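Glucosidase (Croceicoccus marinus, PDB 5Z3K) probably hydrolyses O-glycosidic bonds as a beta-glucosidase of glycoside hydrolase family 39. Local coordinates at residues A[18-23]-A[290-295]. Sequence-based numbering, arbitrary orientation.
Sequences GNMRQL and YMQDSE
Met-291, on helix 277-291, meets Leu-23: CD1 of Leu-23 lies 4.2 Å from CG of Met-291, two apolar side chains sliding past each other in opposite directions. Gln-292 follows, its amide docked on the backbone of Arg-21 like a peptide group. Gln-292 OE1 accepts from Arg-21 N (2.7 Å) on a lone pair, and Gln-292 NE2 donates to Arg-21 O (3.1 Å), which lies almost in the amide plane; the pair of bonds fixes the rotation of that amide. A bend at chi2 (73°) turns CD aside, and the side chain of Met-20, a selenomethionine, crosses at about a right angle, its SE 3.4 Å from Gln-292 OE1, while a water links OE1 to Asn-19 O. An alanine at Gln-292 would probably leave the Arg-21 N and O without these partners and open a gap beside Met-20. The backbone answers in kind: Gln-292 O receives Arg-21 NH2 (2.9 Å) from above its carbonyl plane, with NE bonding weakly, and Val-296 O takes NH1. Long and multivalent, arginine suits this carbonyl-rich turn. Ser-294 OG, a short hydroxyl, donates back to Met-291 O (2.6 Å). Two-point amide-to-backbone pairing here ties the loop entering the first strand of the (beta/alpha)8 barrel, 25-27, to the one leading into its last, 298-301.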
loop_
_atom_site.group_PDB
_atom_site.type_symbol
_atom_site.label_atom_id
_atom_site.label_comp_id
_atom_site.label_asym_id
_atom_site.label_seq_id
_atom_site.Cartn_x
_atom_site.Cartn_y
_atom_site.Cartn_z
ATOM N N GLY A 18 -10.817 16.507 11.417
ATOM C CA GLY A 18 -11.240 15.124 11.374
ATOM C C GLY A 18 -10.032 14.241 11.608
ATOM O O GLY A 18 -8.923 14.724 11.817
ATOM N N ASN A 19 -10.267 12.934 11.554
ATOM C CA ASN A 19 -9.182 11.985 11.801
ATOM C C ASN A 19 -8.353 11.767 10.543
ATOM O O ASN A 19 -8.892 11.637 9.440
ATOM C CB ASN A 19 -9.730 10.643 12.284
ATOM C CG ASN A 19 -10.268 10.705 13.690
ATOM O OD1 ASN A 19 -9.857 11.548 14.495
ATOM N ND2 ASN A 19 -11.193 9.811 14.003
HETATM N N MSE A 20 -7.034 11.721 10.717
HETATM C CA MSE A 20 -6.154 11.242 9.667
HETATM C C MSE A 20 -6.387 9.741 9.521
HETATM O O MSE A 20 -6.607 9.047 10.518
HETATM C CB MSE A 20 -4.682 11.522 9.998
HETATM C CG MSE A 20 -3.731 11.145 8.876
HETATM SE SE MSE A 20 -3.843 12.433 7.435
HETATM C CE MSE A 20 -2.742 13.828 8.235
ATOM N N ARG A 21 -6.350 9.231 8.296
ATOM C CA ARG A 21 -6.603 7.816 8.043
ATOM C C ARG A 21 -5.286 7.111 7.737
ATOM O O ARG A 21 -4.518 7.557 6.877
ATOM C CB ARG A 21 -7.600 7.636 6.891
ATOM C CG ARG A 21 -8.939 8.315 7.157
ATOM C CD ARG A 21 -10.050 7.782 6.239
ATOM N NE ARG A 21 -9.789 8.122 4.845
ATOM C CZ ARG A 21 -9.644 7.231 3.874
ATOM N NH1 ARG A 21 -9.736 5.937 4.147
ATOM N NH2 ARG A 21 -9.416 7.640 2.629
ATOM N N GLN A 22 -5.030 6.006 8.431
ATOM C CA GLN A 22 -3.725 5.342 8.351
ATOM C C GLN A 22 -3.695 4.417 7.139
ATOM O O GLN A 22 -4.041 3.231 7.215
ATOM C CB GLN A 22 -3.434 4.590 9.643
ATOM C CG GLN A 22 -2.792 5.470 10.716
ATOM C CD GLN A 22 -3.765 6.487 11.301
ATOM O OE1 GLN A 22 -4.790 6.119 11.879
ATOM N NE2 GLN A 22 -3.450 7.773 11.147
ATOM N N LEU A 23 -3.261 4.962 6.000
ATOM C CA LEU A 23 -3.221 4.218 4.751
ATOM C C LEU A 23 -1.812 3.772 4.362
ATOM O O LEU A 23 -1.614 3.286 3.238
ATOM C CB LEU A 23 -3.827 5.051 3.619
ATOM C CG LEU A 23 -5.304 5.449 3.759
ATOM C CD1 LEU A 23 -5.842 6.039 2.433
ATOM C CD2 LEU A 23 -6.102 4.254 4.177
ATOM N N TYR A 290 -3.557 12.465 -2.381
ATOM C CA TYR A 290 -4.840 12.469 -3.076
ATOM C C TYR A 290 -5.728 11.315 -2.622
ATOM O O TYR A 290 -6.949 11.480 -2.547
ATOM C CB TYR A 290 -4.638 12.418 -4.596
ATOM C CG TYR A 290 -4.105 13.716 -5.168
ATOM C CD1 TYR A 290 -4.564 14.943 -4.704
ATOM C CD2 TYR A 290 -3.120 13.711 -6.155
ATOM C CE1 TYR A 290 -4.063 16.136 -5.212
ATOM C CE2 TYR A 290 -2.606 14.903 -6.666
ATOM C CZ TYR A 290 -3.092 16.108 -6.194
ATOM O OH TYR A 290 -2.590 17.285 -6.699
HETATM N N MSE A 291 -5.158 10.154 -2.296
HETATM C CA MSE A 291 -6.016 9.024 -1.952
HETATM C C MSE A 291 -6.484 9.109 -0.501
HETATM O O MSE A 291 -7.352 8.350 -0.091
HETATM C CB MSE A 291 -5.302 7.690 -2.210
HETATM C CG MSE A 291 -4.254 7.341 -1.174
HETATM SE SE MSE A 291 -3.599 5.526 -1.456
HETATM C CE MSE A 291 -2.555 5.789 -3.080
ATOM N N GLN A 292 -5.914 10.033 0.281
ATOM C CA GLN A 292 -6.415 10.236 1.638
ATOM C C GLN A 292 -7.877 10.665 1.627
ATOM O O GLN A 292 -8.618 10.385 2.576
ATOM C CB GLN A 292 -5.546 11.264 2.372
ATOM C CG GLN A 292 -6.007 11.635 3.791
ATOM C CD GLN A 292 -5.761 10.557 4.847
ATOM O OE1 GLN A 292 -6.323 10.620 5.944
ATOM N NE2 GLN A 292 -4.918 9.571 4.530
ATOM N N ASP A 293 -8.304 11.330 0.556
ATOM C CA ASP A 293 -9.693 11.714 0.323
ATOM C C ASP A 293 -10.225 10.853 -0.826
ATOM O O ASP A 293 -10.219 11.256 -1.989
ATOM C CB ASP A 293 -9.780 13.203 -0.001
ATOM C CG ASP A 293 -9.284 14.069 1.130
ATOM O OD1 ASP A 293 -9.722 13.819 2.274
ATOM O OD2 ASP A 293 -8.451 14.978 0.878
ATOM N N SER A 294 -10.661 9.641 -0.503
ATOM C CA SER A 294 -11.033 8.700 -1.561
ATOM C C SER A 294 -11.810 7.548 -0.943
ATOM O O SER A 294 -11.944 7.447 0.277
ATOM C CB SER A 294 -9.802 8.164 -2.293
ATOM O OG SER A 294 -9.189 7.140 -1.521
ATOM N N GLU A 295 -12.295 6.656 -1.805
ATOM C CA GLU A 295 -12.955 5.446 -1.340
ATOM C C GLU A 295 -11.972 4.356 -0.921
ATOM O O GLU A 295 -12.416 3.287 -0.494
ATOM C CB GLU A 295 -13.903 4.917 -2.424
ATOM C CG GLU A 295 -14.979 5.939 -2.825
ATOM C CD GLU A 295 -15.888 6.328 -1.670
ATOM O OE1 GLU A 295 -16.097 5.498 -0.763
ATOM O OE2 GLU A 295 -16.422 7.456 -1.686
HETATM O O HOH W 1 -8.385 12.089 6.667
HETATM O O HOH W 2 -10.390 11.105 5.126
#